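Local coordinates for Nrps/pks (Streptomyces albus, PDB 4OPE), which is a ketosynthase domain of an AT-less polyketide synthase, probably condensing acyl chains during oxazolomycin biosynthesis, at residues A[8-13]-A[252-257]; A[106-111]-A[260-265]; A[280-285]-A[315-320]; A[178-183]-A[417-422]; A[94-99]-A[574-579]. All coordinates share one frame; numbering follows the deposited sequence.

Contact 1 (A[8-13]-A[252-257]); sequences EIVIVG and SAAEAD
Val12 and Ala254 bring the two backbones closest, their CA atoms 7.4 Å apart, where the extended strand 9-13 passes the short helix 252-256. At that spacing the two segments meet through a single methyl on the helix side. CB of Ala254 points at the strand and sits between two valines two positions apart, which the pleat turns to the same face. It lies 3.9 Å from CG2 of Val10 and 4.0 Å from CG1 of Val12, so the helix rests on two branched side chains through one carbon. In Val12 the touching branch is anti to the carbonyl carbon (chi1 -55°), whereas Val10 offers the methyl held between its backbone N and carbonyl carbon. The contact is purely apolar and buried. Val261 and Asp259, from the loop leading to the next strand, also touch Ala254. The example shows how pleat alternation serves two layers at once: Ile9 faces the other way, onto helix 178-192. Strand 9-17 itself runs inside the large mixed sheet, antiparallel to both its neighbours, 242-250 and 263-272, and helix 251-256 lies in the connection that links those two.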
# COMPACT_ATOMS: atom_id res chain seq x y z
N GLU A 8 5.16 22.46 9.53
CA GLU A 8 4.01 21.62 9.64
C GLU A 8 3.61 21.23 8.23
O GLU A 8 3.96 21.90 7.25
CB GLU A 8 2.89 22.39 10.33
CG GLU A 8 3.34 23.26 11.52
CD GLU A 8 2.17 23.93 12.22
OE1 GLU A 8 1.63 24.91 11.65
OE2 GLU A 8 1.79 23.46 13.34
N ILE A 9 2.86 20.14 8.12
CA ILE A 9 2.23 19.82 6.90
C ILE A 9 0.86 20.41 6.92
O ILE A 9 0.22 20.39 7.97
CB ILE A 9 2.05 18.33 6.78
CG1 ILE A 9 3.39 17.63 6.90
CG2 ILE A 9 1.39 18.00 5.45
CD1 ILE A 9 4.41 18.12 5.92
N VAL A 10 0.39 20.91 5.77
CA VAL A 10 -0.96 21.43 5.61
C VAL A 10 -1.64 20.86 4.38
O VAL A 10 -0.98 20.36 3.48
CB VAL A 10 -0.98 22.95 5.47
CG1 VAL A 10 -0.38 23.60 6.72
CG2 VAL A 10 -0.24 23.40 4.21
N ILE A 11 -2.96 20.93 4.39
CA ILE A 11 -3.76 20.50 3.30
C ILE A 11 -4.17 21.75 2.54
O ILE A 11 -4.78 22.67 3.08
CB ILE A 11 -5.06 19.82 3.79
CG1 ILE A 11 -4.76 18.47 4.44
CG2 ILE A 11 -6.08 19.63 2.64
CD1 ILE A 11 -6.00 17.86 5.07
N VAL A 12 -3.92 21.76 1.25
CA VAL A 12 -4.23 22.93 0.46
C VAL A 12 -5.24 22.68 -0.62
O VAL A 12 -5.45 23.53 -1.42
CB VAL A 12 -2.97 23.49 -0.19
CG1 VAL A 12 -1.91 23.76 0.85
CG2 VAL A 12 -2.45 22.56 -1.28
N GLY A 13 -5.84 21.51 -0.69
CA GLY A 13 -6.97 21.32 -1.62
C GLY A 13 -7.62 19.99 -1.36
O GLY A 13 -7.01 19.12 -0.80
N SER A 252 5.35 26.34 5.08
CA SER A 252 6.21 27.33 4.47
C SER A 252 6.00 27.38 2.96
O SER A 252 5.96 28.46 2.38
CB SER A 252 7.67 27.04 4.78
OG SER A 252 8.02 25.71 4.45
N ALA A 253 5.85 26.25 2.31
CA ALA A 253 5.67 26.32 0.87
C ALA A 253 4.29 26.87 0.52
O ALA A 253 4.17 27.63 -0.42
CB ALA A 253 5.93 24.99 0.21
N ALA A 254 3.26 26.52 1.29
CA ALA A 254 1.93 27.05 1.05
C ALA A 254 1.86 28.55 1.26
O ALA A 254 1.20 29.25 0.50
CB ALA A 254 0.94 26.38 1.98
N GLU A 255 2.48 29.04 2.33
CA GLU A 255 2.50 30.48 2.60
C GLU A 255 3.23 31.19 1.47
O GLU A 255 2.68 32.10 0.88
CB GLU A 255 3.11 30.82 3.97
CG GLU A 255 2.09 30.63 5.11
CD GLU A 255 2.71 30.71 6.50
OE1 GLU A 255 3.89 31.09 6.62
OE2 GLU A 255 2.00 30.40 7.48
N ALA A 256 4.42 30.72 1.14
CA ALA A 256 5.14 31.26 -0.00
C ALA A 256 4.33 31.27 -1.30
O ALA A 256 4.35 32.26 -2.01
CB ALA A 256 6.43 30.50 -0.22
N ASP A 257 3.61 30.21 -1.61
CA ASP A 257 2.90 30.15 -2.89
C ASP A 257 1.55 30.85 -2.86
O ASP A 257 0.81 30.79 -3.85
CB ASP A 257 2.68 28.68 -3.32
CG ASP A 257 4.00 27.92 -3.59
OD1 ASP A 257 5.12 28.42 -3.30
OD2 ASP A 257 3.91 26.78 -4.10

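Contact 2 (A[106-111]-A[260-265]); sequences LEDAGT and RVLAVV
Asp108 faces both Leu262 and Arg260, and its two carboxylate oxygens meet very different surroundings. The fitted side belongs to OD2, which accepts a hydrogen bond from Val14 N on strand 9-17 and lies 4.2 Å from CD2 of Leu262. That leucine also leans on Ile11 and Val14, so the bonded oxygen borders an apolar patch. With CG anti to the backbone N (chi1 -178°), the carboxylate of Asp108 swings off the flank of the helix toward Leu262 and the strand that carries Val14.

The aspartate closes helix 93-108, which ends in a Schellman motif: Gly110 takes a positive phi of 64°, Thr111 N bonds back to Leu106 O at 3.0 Å, and Gly110 N bonds to Glu107 O. This turn leaves the carbonyl of Asp108 at the C-terminal end of the helix, facing the arginine; the partial negative charge expected there would probably favour a cation.

The looser side, at the protein surface, is that of Arg260. Its NH2 stands 4.0 Å from OD1 of Asp108, too far for a salt bridge, and 3.8 Å from the backbone O of the same residue, which lies at the guanidinium edge and in its plane. The carboxylate and guanidinium planes are turned 33° apart, and the two side chains cross at about a right angle. Ser564 OG mediates between the charges, hydrogen-bonded to Arg260 NH2 and more weakly to Asp108 OD1. Arg369 of helix 356-370 touches both Arg260 and Leu262.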
# COMPACT_ATOMS: atom_id res chain seq x y z
N LEU A 106 -6.39 19.24 -8.14
CA LEU A 106 -5.44 20.29 -8.50
C LEU A 106 -6.19 21.59 -8.75
O LEU A 106 -5.77 22.66 -8.31
CB LEU A 106 -4.63 19.87 -9.67
CG LEU A 106 -3.29 19.22 -9.37
CD1 LEU A 106 -3.19 18.41 -8.09
CD2 LEU A 106 -2.88 18.41 -10.57
N GLU A 107 -7.35 21.48 -9.38
CA GLU A 107 -8.18 22.67 -9.57
C GLU A 107 -8.63 23.25 -8.24
O GLU A 107 -8.58 24.46 -8.04
CB GLU A 107 -9.36 22.37 -10.48
CG GLU A 107 -8.89 21.92 -11.85
CD GLU A 107 -10.00 21.84 -12.88
OE1 GLU A 107 -11.18 21.50 -12.46
OE2 GLU A 107 -9.68 22.11 -14.09
N ASP A 108 -8.99 22.42 -7.29
CA ASP A 108 -9.43 22.97 -6.01
C ASP A 108 -8.27 23.62 -5.25
O ASP A 108 -8.45 24.63 -4.63
CB ASP A 108 -10.12 21.93 -5.14
CG ASP A 108 -10.63 22.51 -3.83
OD1 ASP A 108 -11.66 23.25 -3.80
OD2 ASP A 108 -9.97 22.21 -2.80
N ALA A 109 -7.09 23.06 -5.34
CA ALA A 109 -5.93 23.70 -4.79
C ALA A 109 -5.45 24.94 -5.54
O ALA A 109 -4.47 25.53 -5.10
CB ALA A 109 -4.78 22.70 -4.74
N GLY A 110 -6.07 25.33 -6.67
CA GLY A 110 -5.54 26.41 -7.50
C GLY A 110 -4.15 26.21 -8.16
O GLY A 110 -3.33 27.11 -8.26
N THR A 111 -3.94 25.03 -8.70
CA THR A 111 -2.67 24.70 -9.26
C THR A 111 -2.86 23.82 -10.49
O THR A 111 -3.97 23.71 -10.98
CB THR A 111 -1.78 24.01 -8.20
OG1 THR A 111 -0.42 24.04 -8.66
CG2 THR A 111 -2.18 22.58 -7.99
N ARG A 260 -4.56 28.69 -0.57
CA ARG A 260 -5.57 28.67 0.45
C ARG A 260 -5.32 27.40 1.31
O ARG A 260 -5.28 26.29 0.78
CB ARG A 260 -6.96 28.68 -0.19
CG ARG A 260 -8.11 28.69 0.78
CD ARG A 260 -9.43 28.93 0.07
NE ARG A 260 -9.62 27.99 -1.05
CZ ARG A 260 -10.74 27.90 -1.77
NH1 ARG A 260 -11.79 28.67 -1.49
NH2 ARG A 260 -10.81 27.02 -2.76
N VAL A 261 -5.11 27.58 2.61
CA VAL A 261 -4.84 26.46 3.52
C VAL A 261 -6.16 25.97 4.15
O VAL A 261 -6.88 26.72 4.77
CB VAL A 261 -3.83 26.90 4.58
CG1 VAL A 261 -3.65 25.84 5.62
CG2 VAL A 261 -2.50 27.15 3.93
N LEU A 262 -6.46 24.70 3.99
CA LEU A 262 -7.72 24.15 4.49
C LEU A 262 -7.65 23.65 5.91
O LEU A 262 -8.68 23.57 6.60
CB LEU A 262 -8.15 22.99 3.60
CG LEU A 262 -9.01 23.34 2.38
CD1 LEU A 262 -8.64 24.68 1.81
CD2 LEU A 262 -8.90 22.33 1.28
N ALA A 263 -6.45 23.28 6.34
CA ALA A 263 -6.26 22.70 7.66
C ALA A 263 -4.78 22.40 7.85
O ALA A 263 -4.05 22.10 6.91
CB ALA A 263 -7.07 21.42 7.82
N VAL A 264 -4.36 22.47 9.10
CA VAL A 264 -3.04 22.07 9.47
C VAL A 264 -3.16 20.67 10.01
O VAL A 264 -4.00 20.41 10.91
CB VAL A 264 -2.51 22.95 10.62
CG1 VAL A 264 -1.16 22.47 11.09
CG2 VAL A 264 -2.46 24.39 10.16
N VAL A 265 -2.31 19.78 9.50
CA VAL A 265 -2.25 18.43 9.98
C VAL A 265 -1.37 18.36 11.21
O VAL A 265 -0.17 18.21 11.10
CB VAL A 265 -1.71 17.54 8.90
CG1 VAL A 265 -1.58 16.08 9.40
CG2 VAL A 265 -2.66 17.62 7.70

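Contact 3 (A[280-285]-A[315-320]); sequences SVPNPR and TSLGDP
Two helix entrances meet where Pro282 and Val281 touch Leu317, one of them directly following the HGTGT sequence characteristic of ketosynthases, whose last threonine is Thr315. The segments lead into helices 284-298 and 318-329 and approach most closely at Pro282 and Gly318, with CA atoms 6.6 Å apart. One methyl carries most of the apolar contact: CD2 of Leu317 reaches CD of Pro282 at 3.8 Å and comes only to 4.5 Å from CG1 of Val281. The leucine has CG anti to its backbone N (chi1 171°), which carries the branch out to the CD corner of the proline ring. On the same ring, CG of Pro282 approaches CA of Gly318, where the chain passes without a side chain. Leu317 is itself exposed, so this is a shallow surface contact, backed by Val321 one turn further along helix 318-329, which also touches Pro282 and Pro284.

Each entrance carries its own cap, as a helix whose first amides lack partners in the preceding turn commonly does. Thr315 OG1 accepts from Gly318 N at 2.7 Å, while Thr315 O receives Asp319 N. Behind this turn the buried carboxylate of Asp319 takes Phe230 N on OD2 and Gly314 N on OD1. On the other side Asn283 is the N-cap; its ND2 is tied to Gly273 O, fixing the amide, and Arg285, the second residue of the helix, forms a salt bridge with Asp166 of the second subunit. Arg285 N reaches OD1 of Asn283 at 2.8 Å from above the amide carbonyl, 38° out of its plane.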
# COMPACT_ATOMS: atom_id res chain seq x y z
N SER A 280 -9.76 -9.76 13.45
CA SER A 280 -10.76 -8.87 12.90
C SER A 280 -11.84 -8.54 13.89
O SER A 280 -12.98 -8.37 13.50
CB SER A 280 -11.38 -9.45 11.61
OG SER A 280 -10.39 -9.60 10.58
N VAL A 281 -11.45 -8.44 15.16
CA VAL A 281 -12.29 -7.98 16.23
C VAL A 281 -11.61 -6.73 16.83
O VAL A 281 -10.43 -6.77 17.27
CB VAL A 281 -12.47 -9.06 17.33
CG1 VAL A 281 -12.79 -8.43 18.68
CG2 VAL A 281 -13.56 -10.04 16.92
N PRO A 282 -12.38 -5.61 16.89
CA PRO A 282 -11.80 -4.37 17.30
C PRO A 282 -11.27 -4.43 18.71
O PRO A 282 -11.90 -5.00 19.60
CB PRO A 282 -12.94 -3.37 17.20
CG PRO A 282 -14.04 -4.05 16.48
CD PRO A 282 -13.81 -5.52 16.58
N ASN A 283 -10.12 -3.80 18.88
CA ASN A 283 -9.40 -3.83 20.12
C ASN A 283 -9.31 -2.42 20.72
O ASN A 283 -8.61 -1.56 20.23
CB ASN A 283 -8.00 -4.37 19.87
CG ASN A 283 -7.17 -4.38 21.12
OD1 ASN A 283 -7.59 -3.90 22.17
ND2 ASN A 283 -5.96 -4.93 21.01
N PRO A 284 -9.98 -2.21 21.85
CA PRO A 284 -10.04 -0.85 22.37
C PRO A 284 -8.77 -0.47 23.10
O PRO A 284 -8.52 0.69 23.33
CB PRO A 284 -11.25 -0.90 23.31
CG PRO A 284 -11.25 -2.29 23.80
CD PRO A 284 -10.76 -3.15 22.67
N ARG A 285 -7.96 -1.43 23.46
CA ARG A 285 -6.68 -1.10 24.03
C ARG A 285 -5.84 -0.37 22.97
O ARG A 285 -5.25 0.67 23.24
CB ARG A 285 -5.96 -2.36 24.52
CG ARG A 285 -4.77 -2.11 25.45
CD ARG A 285 -3.64 -3.13 25.29
NE ARG A 285 -2.54 -2.60 24.46
CZ ARG A 285 -2.23 -2.98 23.21
NH1 ARG A 285 -1.21 -2.38 22.59
NH2 ARG A 285 -2.90 -3.95 22.58
N THR A 315 -22.28 -0.98 14.33
CA THR A 315 -22.38 -2.34 14.82
C THR A 315 -22.52 -2.33 16.32
O THR A 315 -22.11 -1.38 16.97
CB THR A 315 -21.14 -3.19 14.47
OG1 THR A 315 -19.99 -2.71 15.18
CG2 THR A 315 -20.90 -3.12 13.06
N SER A 316 -23.09 -3.39 16.86
CA SER A 316 -23.32 -3.51 18.29
C SER A 316 -21.99 -3.83 19.00
O SER A 316 -21.79 -3.46 20.15
CB SER A 316 -24.38 -4.57 18.54
OG SER A 316 -24.03 -5.89 18.04
N LEU A 317 -21.07 -4.52 18.34
CA LEU A 317 -19.79 -4.76 18.97
C LEU A 317 -18.96 -3.49 18.88
O LEU A 317 -18.39 -3.03 19.88
CB LEU A 317 -19.06 -5.89 18.28
CG LEU A 317 -17.59 -6.15 18.66
CD1 LEU A 317 -17.43 -6.54 20.12
CD2 LEU A 317 -16.99 -7.25 17.79
N GLY A 318 -18.89 -2.92 17.68
CA GLY A 318 -17.89 -1.93 17.39
C GLY A 318 -18.09 -0.57 18.02
O GLY A 318 -17.10 0.08 18.38
N ASP A 319 -19.35 -0.11 18.11
CA ASP A 319 -19.63 1.24 18.56
C ASP A 319 -19.25 1.42 20.03
O ASP A 319 -18.57 2.35 20.36
CB ASP A 319 -21.07 1.63 18.27
CG ASP A 319 -21.29 2.09 16.80
OD1 ASP A 319 -20.34 2.09 15.95
OD2 ASP A 319 -22.45 2.47 16.49
N PRO A 320 -19.66 0.50 20.92
CA PRO A 320 -19.20 0.57 22.31
C PRO A 320 -17.71 0.43 22.46
O PRO A 320 -17.13 0.97 23.40
CB PRO A 320 -19.85 -0.66 22.97
CG PRO A 320 -21.03 -0.97 22.12
CD PRO A 320 -20.63 -0.59 20.72

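Contact 4 (A[178-183]-A[417-422]); sequences SSLTAL and AAISAF
Leu180 stands almost end-on to the strand, aiming one branch at Ala421 and Ile419. Its CG lies anti to the carbonyl carbon (chi1 -57°) and CD1 continues outward, anti to CA (chi2 -168°), so this methyl leads. CD1 of Leu180 meets CB of Ala421 at 3.7 Å. CG of Leu180 follows, 4.1 Å from CB of Ala421. Roughly at right angles to that approach are the backbone O of Ile419, 3.9 Å from CD1, and the more distant CG2 of Ile419 at 4.3 Å. The methyl settles between these two side chains, over the backbone of Ser420.

The packing joins two layers of the thiolase fold: helix 178-192 lies against a large mixed sheet that includes strand 416-422; the axes of segments 178-183 and 417-422 come within 8.4 Å, with a signed crossing angle of -119°. The helix begins within the sequence DTMCSSS, two residues after the cysteine that is the nucleophile in ketosynthases. Ala429 on the adjacent strand extends the floor beneath Leu180, and Ala360 and Val364 of helix 356-370 press on Ile419. Ser420 points the opposite way, its OG hydrogen-bonded to ND1 of His430. Thr181 packs on Ile170 of the second subunit.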
# COMPACT_ATOMS: atom_id res chain seq x y z
N SER A 178 -7.58 2.65 5.04
CA SER A 178 -6.67 2.91 3.96
C SER A 178 -6.42 4.39 3.63
O SER A 178 -5.26 4.82 3.52
CB SER A 178 -7.19 2.16 2.73
OG SER A 178 -6.99 0.77 2.91
N SER A 179 -7.47 5.17 3.47
CA SER A 179 -7.31 6.61 3.22
C SER A 179 -6.46 7.35 4.24
O SER A 179 -5.65 8.20 3.86
CB SER A 179 -8.66 7.31 3.15
OG SER A 179 -9.38 6.90 1.97
N LEU A 180 -6.67 7.09 5.52
CA LEU A 180 -5.86 7.74 6.55
C LEU A 180 -4.49 7.11 6.63
O LEU A 180 -3.54 7.76 6.99
CB LEU A 180 -6.52 7.71 7.91
CG LEU A 180 -7.91 8.32 7.99
CD1 LEU A 180 -8.31 8.48 9.44
CD2 LEU A 180 -8.04 9.66 7.29
N THR A 181 -4.37 5.84 6.31
CA THR A 181 -3.05 5.28 6.29
C THR A 181 -2.22 6.01 5.21
O THR A 181 -1.04 6.33 5.42
CB THR A 181 -3.08 3.78 5.99
OG1 THR A 181 -3.64 3.09 7.10
CG2 THR A 181 -1.72 3.28 5.86
N ALA A 182 -2.86 6.27 4.07
CA ALA A 182 -2.20 6.97 3.02
C ALA A 182 -1.86 8.42 3.43
O ALA A 182 -0.73 8.92 3.20
CB ALA A 182 -3.07 6.94 1.77
N LEU A 183 -2.81 9.10 4.06
CA LEU A 183 -2.51 10.42 4.56
C LEU A 183 -1.27 10.37 5.40
O LEU A 183 -0.46 11.29 5.34
CB LEU A 183 -3.64 10.98 5.41
CG LEU A 183 -3.42 12.38 5.97
CD1 LEU A 183 -3.21 13.41 4.91
CD2 LEU A 183 -4.66 12.76 6.72
N ALA A 417 -10.05 19.15 15.22
CA ALA A 417 -10.83 17.98 15.07
C ALA A 417 -9.93 16.78 14.97
O ALA A 417 -8.74 16.86 14.58
CB ALA A 417 -11.71 18.07 13.85
N ALA A 418 -10.51 15.66 15.33
CA ALA A 418 -9.82 14.42 15.30
C ALA A 418 -10.67 13.42 14.56
O ALA A 418 -11.88 13.42 14.72
CB ALA A 418 -9.56 13.96 16.73
N ILE A 419 -10.03 12.56 13.79
CA ILE A 419 -10.72 11.62 12.90
C ILE A 419 -10.13 10.25 13.04
O ILE A 419 -8.91 10.10 12.94
CB ILE A 419 -10.53 12.03 11.44
CG1 ILE A 419 -10.82 13.52 11.34
CG2 ILE A 419 -11.43 11.18 10.53
CD1 ILE A 419 -10.67 14.09 9.95
N SER A 420 -11.01 9.26 13.23
CA SER A 420 -10.63 7.86 13.39
C SER A 420 -11.09 6.99 12.23
O SER A 420 -12.16 7.18 11.66
CB SER A 420 -11.27 7.26 14.64
OG SER A 420 -10.70 7.74 15.84
N ALA A 421 -10.28 6.00 11.91
CA ALA A 421 -10.64 4.97 11.01
C ALA A 421 -9.96 3.66 11.43
O ALA A 421 -8.73 3.59 11.52
CB ALA A 421 -10.23 5.36 9.61
N PHE A 422 -10.79 2.63 11.64
CA PHE A 422 -10.37 1.31 12.10
C PHE A 422 -10.72 0.23 11.09
O PHE A 422 -11.86 -0.07 10.85
CB PHE A 422 -11.06 0.99 13.43
CG PHE A 422 -10.89 2.06 14.46
CD1 PHE A 422 -9.65 2.57 14.73
CD2 PHE A 422 -11.97 2.57 15.12
CE1 PHE A 422 -9.46 3.54 15.67
CE2 PHE A 422 -11.80 3.56 16.06
CZ PHE A 422 -10.54 4.03 16.35

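Contact 5 (A[94-99]-A[574-579]); sequences QERIFL and RCWLPA
Arg96 and Cys575 are the closest backbone pair, yet their CA atoms are 9.7 Å apart, so helix 94-99 and the irregular segment 574-579 meet through a long side chain. Arg96 leaves the helix with CG anti to its carbonyl carbon and bends at chi3 (-126°), bringing the end of its guanidinium to the carbonyl of Cys575. NH1 donates to Cys575 O at 2.8 Å, but the N-H...O angle of 117° makes the bond weak; NH2 is 3.0 Å from the same oxygen. The stronger partner of NH2 is Ile91 O, just ahead of the helix. Around the flat group, CB of Cys575 lies over one face, 3.7 Å from NH1, while CE3 of Trp576 sits at the edge, near the guanidinium plane and 4.2 Å from NH2.

The segment belongs to the C-terminal tail, whose YPF...R...W sequence recalls the linker that wraps back over the ketosynthase in related polyketide synthases. With a leucine in place of Arg96, the carbonyls of Cys575 and Ile91 would lose this donor, and the tail would probably be less firmly joined to the helix. Tyr132 touches Arg96, meets the Trp576 ring edge-to-face and accepts from Leu577 N through its OH. Phe76 lies against both Arg96 and Cys575, and Cys575 also packs on Gln85 and Ala88 of helix 85-90.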
# COMPACT_ATOMS: atom_id res chain seq x y z
N GLN A 94 -12.29 2.29 -10.43
CA GLN A 94 -11.51 2.95 -9.39
C GLN A 94 -10.33 3.68 -10.02
O GLN A 94 -10.07 4.81 -9.67
CB GLN A 94 -11.07 1.94 -8.31
CG GLN A 94 -12.27 1.31 -7.61
CD GLN A 94 -11.96 0.20 -6.59
OE1 GLN A 94 -12.80 -0.11 -5.72
NE2 GLN A 94 -10.79 -0.41 -6.70
N GLU A 95 -9.63 3.05 -10.94
CA GLU A 95 -8.50 3.71 -11.61
C GLU A 95 -8.96 4.94 -12.41
O GLU A 95 -8.37 5.98 -12.38
CB GLU A 95 -7.82 2.72 -12.54
CG GLU A 95 -6.52 3.20 -13.17
CD GLU A 95 -5.71 2.08 -13.83
OE1 GLU A 95 -6.17 0.92 -13.96
OE2 GLU A 95 -4.58 2.35 -14.26
N ARG A 96 -10.07 4.83 -13.08
CA ARG A 96 -10.53 5.91 -13.91
C ARG A 96 -11.03 7.09 -13.12
O ARG A 96 -10.75 8.25 -13.43
CB ARG A 96 -11.64 5.40 -14.78
CG ARG A 96 -11.28 4.13 -15.57
CD ARG A 96 -12.42 3.77 -16.50
NE ARG A 96 -12.86 2.40 -16.33
CZ ARG A 96 -14.12 2.03 -16.37
NH1 ARG A 96 -15.12 2.90 -16.48
NH2 ARG A 96 -14.39 0.75 -16.26
N ILE A 97 -11.82 6.80 -12.10
CA ILE A 97 -12.42 7.83 -11.30
C ILE A 97 -11.38 8.58 -10.50
O ILE A 97 -11.45 9.81 -10.36
CB ILE A 97 -13.48 7.22 -10.40
CG1 ILE A 97 -14.67 6.84 -11.29
CG2 ILE A 97 -13.88 8.19 -9.30
CD1 ILE A 97 -15.82 6.21 -10.55
N PHE A 98 -10.41 7.86 -9.98
CA PHE A 98 -9.37 8.51 -9.25
C PHE A 98 -8.56 9.50 -10.12
O PHE A 98 -8.07 10.52 -9.64
CB PHE A 98 -8.47 7.48 -8.61
CG PHE A 98 -7.58 8.04 -7.57
CD1 PHE A 98 -8.10 8.63 -6.45
CD2 PHE A 98 -6.24 7.99 -7.71
CE1 PHE A 98 -7.28 9.18 -5.47
CE2 PHE A 98 -5.41 8.53 -6.73
CZ PHE A 98 -5.94 9.13 -5.61
N LEU A 99 -8.43 9.22 -11.41
CA LEU A 99 -7.77 10.14 -12.29
C LEU A 99 -8.53 11.45 -12.37
O LEU A 99 -7.95 12.55 -12.24
CB LEU A 99 -7.66 9.57 -13.67
CG LEU A 99 -6.42 8.77 -13.99
CD1 LEU A 99 -6.71 8.07 -15.29
CD2 LEU A 99 -5.20 9.66 -14.13
N ARG A 574 -19.41 6.02 -21.71
CA ARG A 574 -19.60 4.74 -21.05
C ARG A 574 -18.39 3.86 -21.34
O ARG A 574 -17.97 3.70 -22.47
CB ARG A 574 -20.90 4.13 -21.55
CG ARG A 574 -21.12 2.72 -21.11
CD ARG A 574 -22.59 2.29 -21.10
NE ARG A 574 -22.68 0.98 -20.48
CZ ARG A 574 -22.94 0.76 -19.20
NH1 ARG A 574 -22.96 -0.49 -18.76
NH2 ARG A 574 -23.18 1.76 -18.36
N CYS A 575 -17.77 3.34 -20.29
CA CYS A 575 -16.70 2.35 -20.42
C CYS A 575 -16.98 1.24 -19.41
O CYS A 575 -16.65 1.32 -18.21
CB CYS A 575 -15.31 2.97 -20.19
SG CYS A 575 -15.01 4.46 -21.18
N TRP A 576 -17.69 0.24 -19.89
CA TRP A 576 -18.06 -0.89 -19.06
C TRP A 576 -17.91 -2.08 -19.95
O TRP A 576 -18.31 -2.03 -21.11
CB TRP A 576 -19.49 -0.75 -18.54
CG TRP A 576 -19.73 -1.46 -17.21
CD1 TRP A 576 -20.45 -2.60 -17.03
CD2 TRP A 576 -19.24 -1.09 -15.91
NE1 TRP A 576 -20.47 -2.94 -15.70
CE2 TRP A 576 -19.73 -2.04 -14.99
CE3 TRP A 576 -18.45 -0.04 -15.43
CZ2 TRP A 576 -19.47 -1.98 -13.62
CZ3 TRP A 576 -18.17 0.02 -14.05
CH2 TRP A 576 -18.69 -0.95 -13.17
N LEU A 577 -17.27 -3.13 -19.45
CA LEU A 577 -17.04 -4.29 -20.27
C LEU A 577 -18.43 -4.74 -20.75
O LEU A 577 -19.42 -4.55 -20.04
CB LEU A 577 -16.32 -5.39 -19.49
CG LEU A 577 -15.71 -6.51 -20.34
CD1 LEU A 577 -14.45 -6.07 -21.08
CD2 LEU A 577 -15.40 -7.73 -19.49
N PRO A 578 -18.54 -5.23 -21.99
CA PRO A 578 -19.86 -5.72 -22.41
C PRO A 578 -20.24 -7.00 -21.71
O PRO A 578 -21.43 -7.21 -21.42
CB PRO A 578 -19.67 -5.95 -23.90
CG PRO A 578 -18.66 -4.92 -24.28
CD PRO A 578 -17.66 -4.98 -23.15
N ALA A 579 -19.23 -7.82 -21.42
CA ALA A 579 -19.42 -9.05 -20.64
C ALA A 579 -19.96 -8.83 -19.20
O ALA A 579 -20.54 -9.75 -18.60
CB ALA A 579 -18.13 -9.83 -20.59

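How the contacts relate
Contacts 1 and 2 form one unit: their centres are 8 Å apart, and Ile11 probably bonds to Leu262 and Ala263 between neighbouring strands. Contact 4 reaches the same sheet, about 20 Å from contact 1 and 18 Å from contact 2, centre to centre. It probably lies nearest the active site, since its helix begins two residues after the presumed nucleophilic cysteine. Contact 3, with its centre 17 Å from that of contact 4, starts where the HGTGT sequence ends, so both border elements that serve catalysis in related ketosynthases. Contact 5 shares helix 93-108 with contact 2, their centres 28 Å apart, and ties the C-terminal tail to the opposite side of the chain's centre from contact 1.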